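Local coordinates for protein LP04448p (Drosophila melanogaster, PDB 2QK2) that probably binds tubulin through its TOG domains, as in other XMAP215/Dis1 family proteins, and so acts at growing microtubule plus ends, at residues K90-Y95 against D123-S128; F156-L161 against A197-T202. All coordinates share one frame; numbering follows the deposited sequence.

Contact 1 of 2, residues K90-Y95 against D123-S128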
ATOM      1  N   LYS A  90      -3.112  -2.669 -13.870  1.00 30.77           N
ATOM      2  CA  LYS A  90      -3.001  -1.274 -14.300  1.00 32.67           C
ATOM      3  C   LYS A  90      -4.350  -0.601 -14.521  1.00 32.39           C
ATOM      4  O   LYS A  90      -4.436   0.625 -14.518  1.00 31.17           O
ATOM      5  CB  LYS A  90      -2.173  -1.170 -15.583  1.00 36.34           C
ATOM      6  CG  LYS A  90      -0.750  -1.704 -15.455  1.00 42.61           C
ATOM      7  CD  LYS A  90       0.116  -0.832 -14.565  1.00 44.50           C
ATOM      8  CE  LYS A  90       1.510  -1.428 -14.424  1.00 48.28           C
ATOM      9  NZ  LYS A  90       2.156  -1.652 -15.752  1.00 49.02           N
ATOM     10  N   ARG A  91      -5.398  -1.396 -14.727  1.00 32.29           N
ATOM     11  CA  ARG A  91      -6.736  -0.841 -14.930  1.00 33.15           C
ATOM     12  C   ARG A  91      -7.228  -0.148 -13.655  1.00 31.18           C
ATOM     13  O   ARG A  91      -8.269   0.507 -13.663  1.00 31.31           O
ATOM     14  CB  ARG A  91      -7.738  -1.939 -15.316  1.00 36.74           C
ATOM     15  CG  ARG A  91      -7.814  -2.297 -16.802  1.00 40.30           C
ATOM     16  CD  ARG A  91      -6.840  -3.396 -17.205  1.00 44.38           C
ATOM     17  NE  ARG A  91      -7.039  -4.646 -16.467  1.00 47.23           N
ATOM     18  CZ  ARG A  91      -8.165  -5.359 -16.453  1.00 48.79           C
ATOM     19  NH1 ARG A  91      -9.229  -4.957 -17.139  1.00 49.54           N
ATOM     20  NH2 ARG A  91      -8.228  -6.481 -15.746  1.00 47.87           N
ATOM     21  N   PHE A  92      -6.480  -0.289 -12.563  1.00 28.72           N
ATOM     22  CA  PHE A  92      -6.872   0.328 -11.292  1.00 27.49           C
ATOM     23  C   PHE A  92      -6.272   1.722 -11.117  1.00 26.59           C
ATOM     24  O   PHE A  92      -6.681   2.475 -10.229  1.00 24.72           O
ATOM     25  CB  PHE A  92      -6.436  -0.562 -10.109  1.00 26.04           C
ATOM     26  CG  PHE A  92      -7.073  -0.180  -8.790  1.00 27.85           C
ATOM     27  CD1 PHE A  92      -8.330  -0.677  -8.437  1.00 25.79           C
ATOM     28  CD2 PHE A  92      -6.438   0.712  -7.923  1.00 23.47           C
ATOM     29  CE1 PHE A  92      -8.948  -0.289  -7.238  1.00 25.59           C
ATOM     30  CE2 PHE A  92      -7.045   1.107  -6.727  1.00 27.16           C
ATOM     31  CZ  PHE A  92      -8.303   0.606  -6.383  1.00 24.12           C
ATOM     32  N   SER A  93      -5.320   2.073 -11.983  1.00 27.36           N
ATOM     33  CA  SER A  93      -4.618   3.353 -11.893  1.00 28.36           C
ATOM     34  C   SER A  93      -5.458   4.589 -11.596  1.00 30.09           C
ATOM     35  O   SER A  93      -5.052   5.434 -10.799  1.00 28.86           O
ATOM     36  CB  SER A  93      -3.785   3.601 -13.162  1.00 30.92           C
ATOM     37  OG  SER A  93      -4.607   3.812 -14.297  1.00 32.12           O
ATOM     38  N   ASN A  94      -6.622   4.708 -12.225  1.00 31.72           N
ATOM     39  CA  ASN A  94      -7.462   5.882 -11.996  1.00 34.96           C
ATOM     40  C   ASN A  94      -8.047   6.025 -10.594  1.00 33.28           C
ATOM     41  O   ASN A  94      -8.467   7.115 -10.218  1.00 33.29           O
ATOM     42  CB  ASN A  94      -8.597   5.940 -13.024  1.00 38.58           C
ATOM     43  CG  ASN A  94      -8.145   6.517 -14.354  1.00 42.79           C
ATOM     44  OD1 ASN A  94      -7.460   7.543 -14.396  1.00 44.71           O
ATOM     45  ND2 ASN A  94      -8.530   5.865 -15.447  1.00 43.67           N
ATOM     46  N   TYR A  95      -8.071   4.940  -9.825  1.00 32.41           N
ATOM     47  CA  TYR A  95      -8.614   4.983  -8.464  1.00 30.85           C
ATOM     48  C   TYR A  95      -7.512   5.085  -7.405  1.00 29.90           C
ATOM     49  O   TYR A  95      -7.774   5.448  -6.256  1.00 29.81           O
ATOM     50  CB  TYR A  95      -9.448   3.727  -8.185  1.00 30.08           C
ATOM     51  CG  TYR A  95     -10.441   3.388  -9.276  1.00 30.00           C
ATOM     52  CD1 TYR A  95     -10.233   2.294 -10.114  1.00 29.33           C
ATOM     53  CD2 TYR A  95     -11.575   4.178  -9.489  1.00 30.08           C
ATOM     54  CE1 TYR A  95     -11.130   1.991 -11.141  1.00 32.14           C
ATOM     55  CE2 TYR A  95     -12.482   3.884 -10.518  1.00 30.08           C
ATOM     56  CZ  TYR A  95     -12.252   2.790 -11.337  1.00 30.96           C
ATOM     57  OH  TYR A  95     -13.138   2.481 -12.348  1.00 32.41           O
ATOM     58  N   ASP A 123      -0.215  -2.158  -1.137  1.00 20.40           N
ATOM     59  CA  ASP A 123       0.811  -2.755  -1.989  1.00 21.99           C
ATOM     60  C   ASP A 123       0.242  -3.083  -3.381  1.00 23.54           C
ATOM     61  O   ASP A 123       0.872  -2.802  -4.406  1.00 23.72           O
ATOM     62  CB  ASP A 123       1.378  -4.032  -1.347  1.00 21.71           C
ATOM     63  CG  ASP A 123       2.315  -3.740  -0.160  1.00 23.62           C
ATOM     64  OD1 ASP A 123       2.557  -2.555   0.158  1.00 23.20           O
ATOM     65  OD2 ASP A 123       2.810  -4.707   0.454  1.00 23.68           O
ATOM     66  N   ALA A 124      -0.949  -3.675  -3.414  1.00 21.96           N
ATOM     67  CA  ALA A 124      -1.581  -4.023  -4.681  1.00 21.72           C
ATOM     68  C   ALA A 124      -1.884  -2.748  -5.463  1.00 22.39           C
ATOM     69  O   ALA A 124      -1.728  -2.700  -6.675  1.00 23.43           O
ATOM     70  CB  ALA A 124      -2.868  -4.814  -4.427  1.00 20.71           C
ATOM     71  N   ILE A 125      -2.299  -1.706  -4.755  1.00 22.40           N
ATOM     72  CA  ILE A 125      -2.617  -0.441  -5.394  1.00 21.54           C
ATOM     73  C   ILE A 125      -1.367   0.229  -5.957  1.00 23.08           C
ATOM     74  O   ILE A 125      -1.403   0.828  -7.039  1.00 21.40           O
ATOM     75  CB  ILE A 125      -3.334   0.496  -4.401  1.00 20.95           C
ATOM     76  CG1 ILE A 125      -4.703  -0.102  -4.049  1.00 20.89           C
ATOM     77  CG2 ILE A 125      -3.485   1.894  -5.000  1.00 23.21           C
ATOM     78  CD1 ILE A 125      -5.533   0.745  -3.114  1.00 18.96           C
ATOM     79  N   TYR A 126      -0.253   0.111  -5.237  1.00 22.37           N
ATOM     80  CA  TYR A 126       1.002   0.705  -5.694  1.00 22.37           C
ATOM     81  C   TYR A 126       1.383   0.199  -7.085  1.00 22.63           C
ATOM     82  O   TYR A 126       1.874   0.957  -7.920  1.00 22.64           O
ATOM     83  CB  TYR A 126       2.140   0.385  -4.721  1.00 22.06           C
ATOM     84  CG  TYR A 126       3.479   0.898  -5.203  1.00 23.71           C
ATOM     85  CD1 TYR A 126       3.730   2.267  -5.279  1.00 25.26           C
ATOM     86  CD2 TYR A 126       4.473   0.018  -5.637  1.00 24.10           C
ATOM     87  CE1 TYR A 126       4.935   2.757  -5.783  1.00 25.79           C
ATOM     88  CE2 TYR A 126       5.689   0.497  -6.143  1.00 24.63           C
ATOM     89  CZ  TYR A 126       5.908   1.869  -6.214  1.00 27.13           C
ATOM     90  OH  TYR A 126       7.086   2.366  -6.739  1.00 29.32           O
ATOM     91  N   ALA A 127       1.152  -1.088  -7.318  1.00 24.15           N
ATOM     92  CA  ALA A 127       1.467  -1.724  -8.589  1.00 26.57           C
ATOM     93  C   ALA A 127       0.813  -1.030  -9.783  1.00 28.62           C
ATOM     94  O   ALA A 127       1.304  -1.130 -10.910  1.00 30.88           O
ATOM     95  CB  ALA A 127       1.049  -3.194  -8.544  1.00 24.47           C
ATOM     96  N   SER A 128      -0.284  -0.318  -9.537  1.00 28.07           N
ATOM     97  CA  SER A 128      -1.003   0.376 -10.603  1.00 26.48           C
ATOM     98  C   SER A 128      -0.589   1.832 -10.735  1.00 27.03           C
ATOM     99  O   SER A 128      -1.078   2.540 -11.611  1.00 29.57           O
ATOM    100  CB  SER A 128      -2.509   0.324 -10.344  1.00 26.82           C
ATOM    101  OG  SER A 128      -2.875   1.235  -9.314  1.00 25.43           O
TER
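Ser-128 sits at the middle of this contact, its CB and OG lodged against the backbone of the 90-95 turn, where CB lies 3.7 Å from the N of Ser-93. The hydroxyl also meets the edge of the Phe-92 ring, lying near the ring plane with OG 3.9 Å from CD2. Farther along the same ring, CE2 reaches CG1 of Ile-125 at 3.8 Å, and CG2 and CD1 of that isoleucine are almost as near, so one ring corner is met by three carbons, from both branches of a side chain that crosses it obliquely. Toward the surface, CB of Ser-93 rests 3.3 Å from the carbonyl O of Ser-128, while the bent chain of Lys-90 brings its CE to 3.5 Å from Ala-127 O. The TOG domain is built of HEAT repeats, paired antiparallel helices, and here the 3-10 turn leading into helix 93-105 packs on residues 125-128, in the C-terminal part of the 112-126 region. Ser-128 is fixed by its own segment: OG, in the crowded position between backbone N and carbonyl carbon (chi1 76°), donates to Ile-125 O at 2.7 Å in the carbonyl plane, on a lone pair. The N-H of Ser-128 goes to the same oxygen at 3.0 Å, so two donors grip one acceptor. Phe-92 has its CG anti to the backbone N (chi1 -166°), and Tyr-95 CB covers one face of its ring toward the rim. Beyond these, Phe-92 touches Leu-81 and Val-58, and Ile-125 continues onto Ala-96, Cys-99 and Leu-103.

Contact 2 of 2, residues F156-L161 against A197-T202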
ATOM      1  N   PHE A 156       6.022   0.737   3.905  1.00 20.34           N
ATOM      2  CA  PHE A 156       5.338   0.702   2.609  1.00 21.39           C
ATOM      3  C   PHE A 156       6.349   1.091   1.522  1.00 19.41           C
ATOM      4  O   PHE A 156       6.418   0.467   0.468  1.00 21.49           O
ATOM      5  CB  PHE A 156       4.160   1.683   2.599  1.00 19.55           C
ATOM      6  CG  PHE A 156       3.698   2.062   1.213  1.00 20.46           C
ATOM      7  CD1 PHE A 156       3.194   1.100   0.347  1.00 19.56           C
ATOM      8  CD2 PHE A 156       3.782   3.381   0.778  1.00 21.75           C
ATOM      9  CE1 PHE A 156       2.775   1.446  -0.940  1.00 22.36           C
ATOM     10  CE2 PHE A 156       3.368   3.741  -0.507  1.00 23.84           C
ATOM     11  CZ  PHE A 156       2.863   2.770  -1.365  1.00 22.01           C
ATOM     12  N   ILE A 157       7.132   2.129   1.792  1.00 21.50           N
ATOM     13  CA  ILE A 157       8.153   2.590   0.851  1.00 20.88           C
ATOM     14  C   ILE A 157       9.188   1.486   0.589  1.00 23.32           C
ATOM     15  O   ILE A 157       9.605   1.264  -0.556  1.00 22.12           O
ATOM     16  CB  ILE A 157       8.852   3.857   1.395  1.00 21.42           C
ATOM     17  CG1 ILE A 157       7.844   5.017   1.435  1.00 17.57           C
ATOM     18  CG2 ILE A 157      10.055   4.217   0.536  1.00 19.35           C
ATOM     19  CD1 ILE A 157       8.371   6.270   2.108  1.00 18.96           C
ATOM     20  N   ALA A 158       9.588   0.786   1.646  1.00 22.88           N
ATOM     21  CA  ALA A 158      10.561  -0.296   1.518  1.00 24.28           C
ATOM     22  C   ALA A 158      10.032  -1.394   0.596  1.00 24.84           C
ATOM     23  O   ALA A 158      10.712  -1.806  -0.345  1.00 24.81           O
ATOM     24  CB  ALA A 158      10.889  -0.882   2.896  1.00 22.47           C
ATOM     25  N   ARG A 159       8.822  -1.877   0.869  1.00 23.78           N
ATOM     26  CA  ARG A 159       8.240  -2.925   0.038  1.00 23.21           C
ATOM     27  C   ARG A 159       8.042  -2.417  -1.390  1.00 23.47           C
ATOM     28  O   ARG A 159       8.322  -3.128  -2.357  1.00 24.77           O
ATOM     29  CB  ARG A 159       6.906  -3.398   0.621  1.00 23.15           C
ATOM     30  CG  ARG A 159       7.014  -4.028   2.011  1.00 24.23           C
ATOM     31  CD  ARG A 159       5.721  -4.760   2.403  1.00 23.20           C
ATOM     32  NE  ARG A 159       4.543  -3.897   2.323  1.00 22.16           N
ATOM     33  CZ  ARG A 159       4.173  -3.015   3.250  1.00 24.15           C
ATOM     34  NH1 ARG A 159       4.885  -2.859   4.363  1.00 20.17           N
ATOM     35  NH2 ARG A 159       3.087  -2.273   3.054  1.00 21.31           N
ATOM     36  N   ALA A 160       7.586  -1.177  -1.526  1.00 22.24           N
ATOM     37  CA  ALA A 160       7.370  -0.591  -2.852  1.00 23.57           C
ATOM     38  C   ALA A 160       8.668  -0.556  -3.675  1.00 24.86           C
ATOM     39  O   ALA A 160       8.688  -0.926  -4.856  1.00 23.44           O
ATOM     40  CB  ALA A 160       6.809   0.826  -2.710  1.00 22.10           C
ATOM     41  N   LEU A 161       9.751  -0.111  -3.042  1.00 24.62           N
ATOM     42  CA  LEU A 161      11.043  -0.007  -3.710  1.00 25.02           C
ATOM     43  C   LEU A 161      11.551  -1.332  -4.280  1.00 26.29           C
ATOM     44  O   LEU A 161      12.223  -1.344  -5.315  1.00 28.43           O
ATOM     45  CB  LEU A 161      12.079   0.600  -2.754  1.00 23.15           C
ATOM     46  CG  LEU A 161      11.869   2.088  -2.442  1.00 23.64           C
ATOM     47  CD1 LEU A 161      12.806   2.530  -1.318  1.00 22.06           C
ATOM     48  CD2 LEU A 161      12.121   2.919  -3.697  1.00 22.22           C
ATOM     49  N   ALA A 197      15.069   2.908   8.552  1.00 23.72           N
ATOM     50  CA  ALA A 197      16.346   2.312   8.170  1.00 23.72           C
ATOM     51  C   ALA A 197      16.116   1.266   7.082  1.00 22.68           C
ATOM     52  O   ALA A 197      16.904   1.154   6.141  1.00 24.58           O
ATOM     53  CB  ALA A 197      17.015   1.658   9.388  1.00 23.76           C
ATOM     54  N   GLU A 198      15.039   0.496   7.218  1.00 22.77           N
ATOM     55  CA  GLU A 198      14.727  -0.540   6.233  1.00 24.20           C
ATOM     56  C   GLU A 198      14.436   0.073   4.867  1.00 22.83           C
ATOM     57  O   GLU A 198      14.880  -0.441   3.838  1.00 24.36           O
ATOM     58  CB  GLU A 198      13.529  -1.378   6.689  1.00 26.34           C
ATOM     59  CG  GLU A 198      13.352  -2.650   5.870  1.00 30.64           C
ATOM     60  CD  GLU A 198      12.304  -3.583   6.446  1.00 33.00           C
ATOM     61  OE1 GLU A 198      12.086  -3.559   7.674  1.00 33.72           O
ATOM     62  OE2 GLU A 198      11.709  -4.357   5.672  1.00 36.97           O
ATOM     63  N   ALA A 199      13.705   1.183   4.862  1.00 22.62           N
ATOM     64  CA  ALA A 199      13.366   1.865   3.620  1.00 23.51           C
ATOM     65  C   ALA A 199      14.624   2.447   2.978  1.00 24.17           C
ATOM     66  O   ALA A 199      14.824   2.345   1.761  1.00 23.58           O
ATOM     67  CB  ALA A 199      12.350   2.981   3.894  1.00 20.25           C
ATOM     68  N   LEU A 200      15.463   3.066   3.802  1.00 24.13           N
ATOM     69  CA  LEU A 200      16.703   3.670   3.323  1.00 23.62           C
ATOM     70  C   LEU A 200      17.643   2.610   2.749  1.00 22.08           C
ATOM     71  O   LEU A 200      18.254   2.812   1.699  1.00 22.83           O
ATOM     72  CB  LEU A 200      17.401   4.416   4.465  1.00 24.19           C
ATOM     73  CG  LEU A 200      17.339   5.946   4.580  1.00 27.08           C
ATOM     74  CD1 LEU A 200      16.507   6.567   3.470  1.00 25.17           C
ATOM     75  CD2 LEU A 200      16.803   6.307   5.945  1.00 25.26           C
ATOM     76  N   GLY A 201      17.754   1.482   3.444  1.00 22.04           N
ATOM     77  CA  GLY A 201      18.623   0.416   2.976  1.00 23.42           C
ATOM     78  C   GLY A 201      18.138  -0.148   1.655  1.00 25.99           C
ATOM     79  O   GLY A 201      18.932  -0.469   0.764  1.00 25.44           O
ATOM     80  N   THR A 202      16.821  -0.271   1.516  1.00 25.90           N
ATOM     81  CA  THR A 202      16.255  -0.802   0.285  1.00 24.76           C
ATOM     82  C   THR A 202      16.513   0.200  -0.834  1.00 24.56           C
ATOM     83  O   THR A 202      16.815  -0.182  -1.966  1.00 25.69           O
ATOM     84  CB  THR A 202      14.738  -1.056   0.440  1.00 24.72           C
ATOM     85  OG1 THR A 202      14.517  -1.896   1.581  1.00 22.40           O
ATOM     86  CG2 THR A 202      14.182  -1.751  -0.799  1.00 23.73           C
TER
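Helices 156-161 and 197-202 run nearly parallel, crossing at 22° with their axes 8.0 Å apart, and the CA atoms of Ala-158 and Ala-199 come within 4.1 Å. Small residues allow this closeness: CB of Ala-158 stands 3.8 Å from the CA of Ala-199, almost against the opposing backbone. One turn on, Thr-202 comes in with its methyl, CG2 lying 3.5 Å from Ala-158 O and 3.7 Å from Leu-161 CB. Its rotamer, with OG1 anti to the carbonyl carbon and beside the backbone N (chi1 -54°), leaves CG2 anti to that N and turns the hydroxyl back along its own helix, where OG1 donates to Glu-198 O at 2.7 Å from above the carbonyl plane. Thr-202 N bonds the same oxygen. Leu-161 completes the seam by laying CD1 3.7 Å from Ala-199 O. A glycine in place of Thr-202 would lose both the methyl between Ala-158 and Leu-161 and the hydroxyl's bond to Glu-198 O, and would probably loosen the packing here. The segments belong to helices 147-161 and 190-207, which pack side by side in the HEAT-repeat solenoid. With the buried hydroxyl satisfied within its own helix, the join between the two rests on apolar and van der Waals contact.

In the fold
Contact 2 is the more fully buried: the last turns of one helix meet the body of another over small side chains, whereas contact 1 is only partly buried and joins a turn to the C-terminal part of the 112-126 region, with an aromatic core and a lysine and alanine at its exposed margin. In both, a hydroxyl is spent on a carbonyl of its own segment, leaving mainly van der Waals contact across the join. Their centres lie 19 Å apart in the same solenoid, and helices 112-126 and 147-161 touch between them. There Asp-123 OD2 makes a 2.7 Å salt bridge with Arg-159 NE, and Tyr-126 packs against Phe-156 and Ala-160.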